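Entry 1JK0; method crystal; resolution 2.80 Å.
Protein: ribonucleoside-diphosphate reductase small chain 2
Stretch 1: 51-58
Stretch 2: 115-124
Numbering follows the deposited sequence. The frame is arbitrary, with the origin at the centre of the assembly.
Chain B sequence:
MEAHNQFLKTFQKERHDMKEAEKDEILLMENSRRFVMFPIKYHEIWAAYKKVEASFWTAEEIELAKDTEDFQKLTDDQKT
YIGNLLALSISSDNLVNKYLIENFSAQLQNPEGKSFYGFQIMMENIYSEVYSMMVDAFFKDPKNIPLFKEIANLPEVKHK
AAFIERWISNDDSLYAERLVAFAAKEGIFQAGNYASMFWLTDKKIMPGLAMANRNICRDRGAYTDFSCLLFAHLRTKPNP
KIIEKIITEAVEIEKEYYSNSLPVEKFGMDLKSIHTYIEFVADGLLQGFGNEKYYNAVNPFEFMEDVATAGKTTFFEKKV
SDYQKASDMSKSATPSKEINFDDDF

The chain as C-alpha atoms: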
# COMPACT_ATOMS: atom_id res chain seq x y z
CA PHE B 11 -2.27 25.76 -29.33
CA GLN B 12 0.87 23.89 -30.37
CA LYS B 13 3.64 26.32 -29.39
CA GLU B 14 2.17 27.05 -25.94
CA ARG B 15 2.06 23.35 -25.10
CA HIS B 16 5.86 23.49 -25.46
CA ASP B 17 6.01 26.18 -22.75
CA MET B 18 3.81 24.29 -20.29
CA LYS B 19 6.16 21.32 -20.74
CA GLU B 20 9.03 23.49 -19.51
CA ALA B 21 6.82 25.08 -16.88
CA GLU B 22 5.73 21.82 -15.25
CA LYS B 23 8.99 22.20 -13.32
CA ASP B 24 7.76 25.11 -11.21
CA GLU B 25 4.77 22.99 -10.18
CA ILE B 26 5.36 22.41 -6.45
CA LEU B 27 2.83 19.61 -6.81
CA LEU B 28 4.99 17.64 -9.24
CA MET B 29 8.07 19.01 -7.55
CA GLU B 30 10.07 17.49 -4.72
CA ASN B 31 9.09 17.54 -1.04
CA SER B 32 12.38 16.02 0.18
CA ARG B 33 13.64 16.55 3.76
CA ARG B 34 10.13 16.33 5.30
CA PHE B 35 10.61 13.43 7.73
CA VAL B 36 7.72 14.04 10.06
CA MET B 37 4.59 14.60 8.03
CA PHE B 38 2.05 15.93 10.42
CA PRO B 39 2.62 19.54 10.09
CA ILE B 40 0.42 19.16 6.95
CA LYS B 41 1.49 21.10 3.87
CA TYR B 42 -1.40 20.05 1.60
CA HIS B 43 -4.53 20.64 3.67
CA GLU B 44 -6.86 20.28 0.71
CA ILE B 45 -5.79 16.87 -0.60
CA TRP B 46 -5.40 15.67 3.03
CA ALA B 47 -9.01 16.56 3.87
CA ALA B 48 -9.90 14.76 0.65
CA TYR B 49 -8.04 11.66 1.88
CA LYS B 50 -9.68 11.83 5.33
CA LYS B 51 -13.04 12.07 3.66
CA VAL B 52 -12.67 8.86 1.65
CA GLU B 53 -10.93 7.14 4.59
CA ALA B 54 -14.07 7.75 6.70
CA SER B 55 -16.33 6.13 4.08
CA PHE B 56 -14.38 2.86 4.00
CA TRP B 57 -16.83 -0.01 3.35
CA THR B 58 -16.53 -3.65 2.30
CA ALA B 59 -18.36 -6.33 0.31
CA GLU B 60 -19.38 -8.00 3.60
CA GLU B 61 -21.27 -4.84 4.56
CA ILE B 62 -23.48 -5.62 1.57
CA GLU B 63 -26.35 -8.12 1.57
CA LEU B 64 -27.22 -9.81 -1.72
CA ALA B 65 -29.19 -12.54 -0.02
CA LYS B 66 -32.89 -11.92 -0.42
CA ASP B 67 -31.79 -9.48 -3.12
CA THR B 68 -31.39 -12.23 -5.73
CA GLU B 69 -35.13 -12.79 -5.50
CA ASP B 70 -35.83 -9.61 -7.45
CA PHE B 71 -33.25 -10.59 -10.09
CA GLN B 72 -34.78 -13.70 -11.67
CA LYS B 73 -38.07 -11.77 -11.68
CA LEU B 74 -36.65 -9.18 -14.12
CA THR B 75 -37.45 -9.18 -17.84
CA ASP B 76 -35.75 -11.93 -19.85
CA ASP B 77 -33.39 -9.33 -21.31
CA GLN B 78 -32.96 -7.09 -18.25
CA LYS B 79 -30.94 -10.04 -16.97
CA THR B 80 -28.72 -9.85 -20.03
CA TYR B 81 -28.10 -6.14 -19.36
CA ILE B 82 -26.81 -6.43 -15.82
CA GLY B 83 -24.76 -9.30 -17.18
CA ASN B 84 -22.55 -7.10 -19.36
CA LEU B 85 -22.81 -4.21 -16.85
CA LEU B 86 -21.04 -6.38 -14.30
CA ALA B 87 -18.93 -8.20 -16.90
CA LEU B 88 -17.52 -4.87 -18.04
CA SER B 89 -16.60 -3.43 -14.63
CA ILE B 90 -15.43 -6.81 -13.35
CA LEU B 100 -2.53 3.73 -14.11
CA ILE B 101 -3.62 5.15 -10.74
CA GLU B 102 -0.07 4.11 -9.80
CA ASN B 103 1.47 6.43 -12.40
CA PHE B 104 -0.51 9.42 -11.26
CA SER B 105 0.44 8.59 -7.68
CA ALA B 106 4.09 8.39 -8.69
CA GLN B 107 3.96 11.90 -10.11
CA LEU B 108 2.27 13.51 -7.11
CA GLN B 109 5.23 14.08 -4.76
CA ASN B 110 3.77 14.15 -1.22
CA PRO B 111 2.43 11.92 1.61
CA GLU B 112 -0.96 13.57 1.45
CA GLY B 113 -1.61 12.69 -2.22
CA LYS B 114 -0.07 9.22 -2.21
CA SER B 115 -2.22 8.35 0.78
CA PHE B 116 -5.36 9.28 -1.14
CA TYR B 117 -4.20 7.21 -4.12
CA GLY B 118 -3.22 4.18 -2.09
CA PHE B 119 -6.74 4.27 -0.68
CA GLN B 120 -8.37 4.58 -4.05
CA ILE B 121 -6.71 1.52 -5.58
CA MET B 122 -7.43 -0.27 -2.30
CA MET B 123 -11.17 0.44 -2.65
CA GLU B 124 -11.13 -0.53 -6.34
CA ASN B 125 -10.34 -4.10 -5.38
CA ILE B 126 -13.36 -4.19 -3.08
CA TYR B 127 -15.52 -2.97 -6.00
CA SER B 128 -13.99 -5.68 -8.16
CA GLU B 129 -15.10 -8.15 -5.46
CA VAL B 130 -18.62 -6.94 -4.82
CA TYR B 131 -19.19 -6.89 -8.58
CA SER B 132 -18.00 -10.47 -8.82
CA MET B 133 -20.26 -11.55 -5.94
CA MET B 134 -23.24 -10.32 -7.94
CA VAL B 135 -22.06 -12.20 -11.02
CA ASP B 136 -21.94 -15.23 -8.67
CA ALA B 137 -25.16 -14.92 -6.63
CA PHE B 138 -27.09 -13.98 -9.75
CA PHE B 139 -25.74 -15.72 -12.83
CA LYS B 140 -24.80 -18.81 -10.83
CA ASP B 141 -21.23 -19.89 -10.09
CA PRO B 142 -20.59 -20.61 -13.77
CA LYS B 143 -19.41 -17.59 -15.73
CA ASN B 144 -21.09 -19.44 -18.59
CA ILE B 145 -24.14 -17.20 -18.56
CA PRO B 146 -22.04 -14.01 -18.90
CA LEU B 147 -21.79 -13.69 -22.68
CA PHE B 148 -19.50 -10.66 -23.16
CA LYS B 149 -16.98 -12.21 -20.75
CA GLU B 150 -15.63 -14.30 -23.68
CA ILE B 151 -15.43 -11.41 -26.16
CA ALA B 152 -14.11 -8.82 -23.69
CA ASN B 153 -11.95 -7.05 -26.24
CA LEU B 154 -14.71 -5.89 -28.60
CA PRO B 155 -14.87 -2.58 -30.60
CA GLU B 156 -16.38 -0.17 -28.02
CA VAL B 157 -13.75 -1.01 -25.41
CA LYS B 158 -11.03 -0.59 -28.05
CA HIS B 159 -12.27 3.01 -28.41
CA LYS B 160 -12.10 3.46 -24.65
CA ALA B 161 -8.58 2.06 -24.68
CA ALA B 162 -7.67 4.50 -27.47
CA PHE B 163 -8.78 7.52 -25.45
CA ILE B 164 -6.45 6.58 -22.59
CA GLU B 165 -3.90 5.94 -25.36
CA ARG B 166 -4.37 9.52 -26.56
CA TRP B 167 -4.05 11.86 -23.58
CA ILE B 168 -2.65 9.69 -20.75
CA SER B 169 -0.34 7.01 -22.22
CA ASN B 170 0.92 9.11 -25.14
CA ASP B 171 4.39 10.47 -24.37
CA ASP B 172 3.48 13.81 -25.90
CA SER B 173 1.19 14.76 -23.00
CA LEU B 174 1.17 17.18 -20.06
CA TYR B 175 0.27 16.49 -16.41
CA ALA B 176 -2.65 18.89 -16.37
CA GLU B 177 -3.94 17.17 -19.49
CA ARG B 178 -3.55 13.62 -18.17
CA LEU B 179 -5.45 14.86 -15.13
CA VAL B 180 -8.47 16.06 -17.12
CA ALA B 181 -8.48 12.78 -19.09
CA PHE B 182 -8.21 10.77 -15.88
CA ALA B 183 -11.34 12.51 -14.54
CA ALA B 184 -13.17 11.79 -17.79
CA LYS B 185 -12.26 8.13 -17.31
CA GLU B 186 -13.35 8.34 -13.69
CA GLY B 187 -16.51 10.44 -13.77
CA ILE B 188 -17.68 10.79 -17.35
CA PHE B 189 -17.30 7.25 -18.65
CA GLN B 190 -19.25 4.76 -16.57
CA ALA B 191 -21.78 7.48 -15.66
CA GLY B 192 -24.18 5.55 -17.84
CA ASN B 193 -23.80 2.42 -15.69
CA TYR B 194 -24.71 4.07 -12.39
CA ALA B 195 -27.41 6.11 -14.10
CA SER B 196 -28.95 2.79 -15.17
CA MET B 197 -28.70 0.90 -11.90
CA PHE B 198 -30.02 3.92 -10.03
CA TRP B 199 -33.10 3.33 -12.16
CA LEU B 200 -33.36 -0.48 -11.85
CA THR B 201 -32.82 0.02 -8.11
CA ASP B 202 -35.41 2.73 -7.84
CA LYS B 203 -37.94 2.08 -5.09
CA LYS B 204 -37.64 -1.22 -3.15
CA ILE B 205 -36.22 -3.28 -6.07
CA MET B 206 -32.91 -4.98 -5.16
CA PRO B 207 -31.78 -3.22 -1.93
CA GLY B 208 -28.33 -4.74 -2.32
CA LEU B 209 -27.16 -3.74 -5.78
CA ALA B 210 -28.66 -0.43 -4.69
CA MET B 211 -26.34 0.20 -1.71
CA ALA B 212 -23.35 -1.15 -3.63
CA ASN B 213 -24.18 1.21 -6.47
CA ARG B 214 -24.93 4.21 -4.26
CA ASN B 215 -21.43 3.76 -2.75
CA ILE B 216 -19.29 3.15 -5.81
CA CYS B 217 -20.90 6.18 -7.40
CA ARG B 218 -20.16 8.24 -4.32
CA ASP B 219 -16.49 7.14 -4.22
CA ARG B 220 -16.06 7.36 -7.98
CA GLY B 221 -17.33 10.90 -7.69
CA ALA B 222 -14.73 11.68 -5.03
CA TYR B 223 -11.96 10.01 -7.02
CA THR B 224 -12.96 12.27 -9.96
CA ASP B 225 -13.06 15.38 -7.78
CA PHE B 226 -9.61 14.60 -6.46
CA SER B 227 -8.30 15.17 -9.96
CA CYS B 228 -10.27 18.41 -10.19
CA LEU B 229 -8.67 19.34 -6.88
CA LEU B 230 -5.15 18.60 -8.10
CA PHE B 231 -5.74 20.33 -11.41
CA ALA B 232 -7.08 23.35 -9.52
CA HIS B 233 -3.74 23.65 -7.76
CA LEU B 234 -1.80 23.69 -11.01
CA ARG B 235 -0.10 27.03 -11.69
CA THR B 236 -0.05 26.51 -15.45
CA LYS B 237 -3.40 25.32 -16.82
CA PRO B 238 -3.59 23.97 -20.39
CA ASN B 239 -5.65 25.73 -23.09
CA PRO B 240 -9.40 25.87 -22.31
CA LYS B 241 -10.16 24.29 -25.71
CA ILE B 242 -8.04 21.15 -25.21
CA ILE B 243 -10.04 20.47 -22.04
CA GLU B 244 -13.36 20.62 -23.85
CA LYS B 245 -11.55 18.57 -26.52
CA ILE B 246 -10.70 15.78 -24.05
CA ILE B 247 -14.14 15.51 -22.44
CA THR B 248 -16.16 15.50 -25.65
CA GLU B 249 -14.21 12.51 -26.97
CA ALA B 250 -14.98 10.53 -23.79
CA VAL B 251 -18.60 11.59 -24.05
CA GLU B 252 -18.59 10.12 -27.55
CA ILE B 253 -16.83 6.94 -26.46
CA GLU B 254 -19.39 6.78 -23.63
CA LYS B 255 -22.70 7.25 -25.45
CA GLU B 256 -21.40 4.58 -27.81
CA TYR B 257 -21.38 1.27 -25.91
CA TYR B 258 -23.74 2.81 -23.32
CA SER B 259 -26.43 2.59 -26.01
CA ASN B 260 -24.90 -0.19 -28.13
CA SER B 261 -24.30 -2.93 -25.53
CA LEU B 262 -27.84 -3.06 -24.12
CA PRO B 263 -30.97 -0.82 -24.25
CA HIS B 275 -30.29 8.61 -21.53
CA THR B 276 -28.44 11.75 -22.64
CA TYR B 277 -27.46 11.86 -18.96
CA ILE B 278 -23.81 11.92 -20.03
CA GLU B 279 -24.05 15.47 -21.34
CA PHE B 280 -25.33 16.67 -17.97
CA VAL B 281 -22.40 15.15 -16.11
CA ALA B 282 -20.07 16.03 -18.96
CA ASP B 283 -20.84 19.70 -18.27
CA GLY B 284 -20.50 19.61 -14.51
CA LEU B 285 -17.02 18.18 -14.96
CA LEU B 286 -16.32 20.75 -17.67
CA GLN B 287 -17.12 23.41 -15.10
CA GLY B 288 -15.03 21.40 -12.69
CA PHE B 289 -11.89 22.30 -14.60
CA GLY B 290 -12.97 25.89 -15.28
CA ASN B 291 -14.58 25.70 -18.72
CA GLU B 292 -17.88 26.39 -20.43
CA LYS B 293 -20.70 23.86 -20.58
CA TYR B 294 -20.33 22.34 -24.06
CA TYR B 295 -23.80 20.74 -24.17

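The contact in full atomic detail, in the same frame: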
# COMPACT_ATOMS: atom_id res chain seq x y z
N LYS B 51 -11.67 12.25 4.05
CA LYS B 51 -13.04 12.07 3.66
C LYS B 51 -13.31 10.68 3.06
O LYS B 51 -14.33 10.06 3.37
CB LYS B 51 -13.46 13.17 2.70
CG LYS B 51 -14.96 13.28 2.52
CD LYS B 51 -15.35 14.34 1.50
CE LYS B 51 -16.87 14.43 1.39
NZ LYS B 51 -17.48 14.79 2.71
N VAL B 52 -12.42 10.19 2.21
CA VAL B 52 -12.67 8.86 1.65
C VAL B 52 -12.31 7.80 2.68
O VAL B 52 -12.92 6.73 2.68
CB VAL B 52 -11.89 8.60 0.31
CG1 VAL B 52 -12.23 9.68 -0.70
CG2 VAL B 52 -10.40 8.55 0.55
N GLU B 53 -11.35 8.09 3.55
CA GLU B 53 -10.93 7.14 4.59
C GLU B 53 -12.12 6.87 5.54
O GLU B 53 -12.31 5.75 6.00
CB GLU B 53 -9.74 7.68 5.40
CG GLU B 53 -8.99 6.62 6.26
CD GLU B 53 -7.94 7.22 7.22
OE1 GLU B 53 -7.54 8.40 7.05
OE2 GLU B 53 -7.51 6.52 8.16
N ALA B 54 -12.91 7.90 5.81
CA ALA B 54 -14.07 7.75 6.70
C ALA B 54 -15.20 6.92 6.09
O ALA B 54 -15.99 6.33 6.82
CB ALA B 54 -14.61 9.12 7.08
N SER B 55 -15.27 6.88 4.76
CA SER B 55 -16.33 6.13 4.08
C SER B 55 -15.98 4.68 3.79
O SER B 55 -16.77 3.96 3.17
CB SER B 55 -16.67 6.81 2.76
OG SER B 55 -15.71 6.49 1.74
N PHE B 56 -14.80 4.24 4.22
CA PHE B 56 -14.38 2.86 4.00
C PHE B 56 -15.49 1.82 4.26
O PHE B 56 -16.04 1.73 5.35
CB PHE B 56 -13.16 2.57 4.86
CG PHE B 56 -12.74 1.13 4.85
CD1 PHE B 56 -12.17 0.57 3.72
CD2 PHE B 56 -12.94 0.33 5.96
CE1 PHE B 56 -11.79 -0.77 3.69
CE2 PHE B 56 -12.57 -1.00 5.95
CZ PHE B 56 -11.99 -1.56 4.81
N TRP B 57 -15.82 1.04 3.23
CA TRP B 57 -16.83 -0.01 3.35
C TRP B 57 -16.31 -1.28 2.66
O TRP B 57 -15.32 -1.24 1.91
CB TRP B 57 -18.15 0.44 2.71
CG TRP B 57 -18.03 0.85 1.27
CD1 TRP B 57 -17.53 2.03 0.78
CD2 TRP B 57 -18.41 0.07 0.12
NE1 TRP B 57 -17.57 2.03 -0.60
CE2 TRP B 57 -18.11 0.84 -1.03
CE3 TRP B 57 -18.97 -1.21 -0.05
CZ2 TRP B 57 -18.35 0.38 -2.33
CZ3 TRP B 57 -19.21 -1.67 -1.34
CH2 TRP B 57 -18.91 -0.88 -2.47
N THR B 58 -16.97 -2.40 2.90
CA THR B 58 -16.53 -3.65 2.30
C THR B 58 -17.68 -4.45 1.68
O THR B 58 -18.86 -4.10 1.83
CB THR B 58 -15.84 -4.52 3.34
OG1 THR B 58 -16.76 -4.81 4.41
CG2 THR B 58 -14.60 -3.79 3.90
N SER B 115 -1.34 9.04 -0.14
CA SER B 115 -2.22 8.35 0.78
C SER B 115 -3.60 8.23 0.14
O SER B 115 -4.24 7.17 0.20
CB SER B 115 -2.33 9.11 2.10
OG SER B 115 -1.05 9.21 2.70
N PHE B 116 -4.05 9.30 -0.50
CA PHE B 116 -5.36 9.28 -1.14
C PHE B 116 -5.38 8.21 -2.23
O PHE B 116 -6.33 7.43 -2.33
CB PHE B 116 -5.71 10.65 -1.73
CG PHE B 116 -7.07 10.69 -2.39
CD1 PHE B 116 -7.30 10.03 -3.60
CD2 PHE B 116 -8.14 11.32 -1.77
CE1 PHE B 116 -8.57 9.99 -4.16
CE2 PHE B 116 -9.41 11.27 -2.32
CZ PHE B 116 -9.63 10.61 -3.52
N TYR B 117 -4.32 8.17 -3.03
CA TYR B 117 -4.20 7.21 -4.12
C TYR B 117 -4.13 5.76 -3.65
O TYR B 117 -4.77 4.88 -4.23
CB TYR B 117 -2.99 7.54 -5.00
CG TYR B 117 -3.29 8.62 -6.02
CD1 TYR B 117 -4.52 8.63 -6.68
CD2 TYR B 117 -2.36 9.61 -6.32
CE1 TYR B 117 -4.82 9.60 -7.61
CE2 TYR B 117 -2.66 10.59 -7.27
CZ TYR B 117 -3.89 10.58 -7.91
OH TYR B 117 -4.21 11.51 -8.88
N GLY B 118 -3.33 5.52 -2.61
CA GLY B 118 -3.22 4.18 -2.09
C GLY B 118 -4.57 3.68 -1.61
O GLY B 118 -4.86 2.47 -1.65
N PHE B 119 -5.42 4.61 -1.18
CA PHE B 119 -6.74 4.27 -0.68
C PHE B 119 -7.65 3.96 -1.84
O PHE B 119 -8.44 3.01 -1.80
CB PHE B 119 -7.33 5.42 0.10
CG PHE B 119 -8.39 5.01 1.06
CD1 PHE B 119 -8.05 4.43 2.27
CD2 PHE B 119 -9.73 5.16 0.74
CE1 PHE B 119 -9.03 4.01 3.16
CE2 PHE B 119 -10.72 4.74 1.64
CZ PHE B 119 -10.36 4.16 2.85
N GLN B 120 -7.55 4.77 -2.88
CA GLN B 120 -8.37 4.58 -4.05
C GLN B 120 -8.13 3.21 -4.68
O GLN B 120 -9.09 2.47 -4.87
CB GLN B 120 -8.11 5.69 -5.06
CG GLN B 120 -8.88 5.55 -6.33
CD GLN B 120 -8.58 6.65 -7.29
OE1 GLN B 120 -8.89 6.56 -8.47
NE2 GLN B 120 -7.98 7.73 -6.79
N ILE B 121 -6.89 2.85 -4.99
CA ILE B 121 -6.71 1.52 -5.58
C ILE B 121 -7.17 0.46 -4.60
O ILE B 121 -7.66 -0.59 -5.01
CB ILE B 121 -5.24 1.15 -6.02
CG1 ILE B 121 -4.50 0.50 -4.86
CG2 ILE B 121 -4.50 2.36 -6.57
CD1 ILE B 121 -3.16 -0.13 -5.26
N MET B 122 -7.01 0.71 -3.30
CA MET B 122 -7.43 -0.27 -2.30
C MET B 122 -8.94 -0.54 -2.40
O MET B 122 -9.38 -1.69 -2.37
CB MET B 122 -7.07 0.21 -0.89
CG MET B 122 -7.55 -0.70 0.24
SD MET B 122 -9.32 -0.51 0.60
CE MET B 122 -9.31 1.01 1.59
N MET B 123 -9.72 0.53 -2.52
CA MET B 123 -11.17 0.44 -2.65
C MET B 123 -11.60 -0.19 -3.98
O MET B 123 -12.65 -0.84 -4.06
CB MET B 123 -11.81 1.83 -2.53
CG MET B 123 -11.86 2.41 -1.13
SD MET B 123 -12.60 1.29 0.10
CE MET B 123 -14.31 1.28 -0.36
N GLU B 124 -10.81 0.01 -5.03
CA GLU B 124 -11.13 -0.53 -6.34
C GLU B 124 -11.20 -2.03 -6.32
O GLU B 124 -12.00 -2.62 -7.05
CB GLU B 124 -10.09 -0.10 -7.38
CG GLU B 124 -10.36 1.25 -8.01
CD GLU B 124 -11.75 1.33 -8.62
OE1 GLU B 124 -12.27 0.27 -9.03
OE2 GLU B 124 -12.31 2.44 -8.70

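Stretch 2 is a single helical segment, 115-124, inside a longer helix. Stretch 1 opens in a helix that begins before K51 and passes into a loop that runs through T58. The backbones stay well apart: V52 CA lies 7.8 Å from F116 CA, E53 CA 7.3 Å from F119 CA, and F56 CA 7.8 Å from M123 CA. Side chains fill the space between, and together the stretches bury 397 Å². No hydrogen bond crosses the contact. It is held by apolar, aromatic and sulfur packing.

On stretch 2 the contact residues are F116, F119, M122 and M123. Their spacing of three and four places them along one side of the helix.

V52 points toward the helix with chi1 m. With this rotamer CG1 packs on F116 (V52 CG1 to F116 CE2, 3.6 Å), while CG2 lies between the two rings, nearest F119 (V52 CG2 to F119 CD2, 3.5 Å). The CA-to-CB bond of F116 runs sideways, but chi1 t carries its ring nearer to V52.

F119 also points toward stretch 1, with chi1 t, and gives the largest covered area of any residue here. Its ring reaches the backbone of V52 and E53. F119 CE2 is 3.1 Å from V52 O, and F119 CZ is 3.5 Å from E53 CA. E53 N lies over one face of the ring, while F56 CB sits at its edge, 3.8 Å from F119 CZ. V52 O also accepts hydrogen bonds within its own stretch, from S55 N at 3.1 Å and from S55 OG at 3.0 Å. The p rotamer of S55 brings OG back to that carbonyl.

E53 turns its chi1 t, chi2 t side chain so that its end leads away from stretch 2. The carboxylate is thus kept out of the apolar contact, and its OE1 is hydrogen-bonded to a residue just beyond one of the stretches.

F56, chi1 t, lays its ring beside both methionines. F56 CD1 is 3.6 Å from M122 CE and 3.7 Å from M123 SD. The M122 sulfur approaches at the ring edge, with M122 SD 5.2 Å from the F56 centroid. M122 points toward stretch 1, and its t, m, m chain ends with CE against the F56 ring.

M123 is m in all three chi angles. Its CA-to-CB bond is sideways, yet the folded chain brings SD to F56 and CE to W57. M123 CE lies over one face of the indole, 3.4 Å from W57 NE1, in a CH-pi contact. W57, chi1 p, brings its ring nearer to the helix.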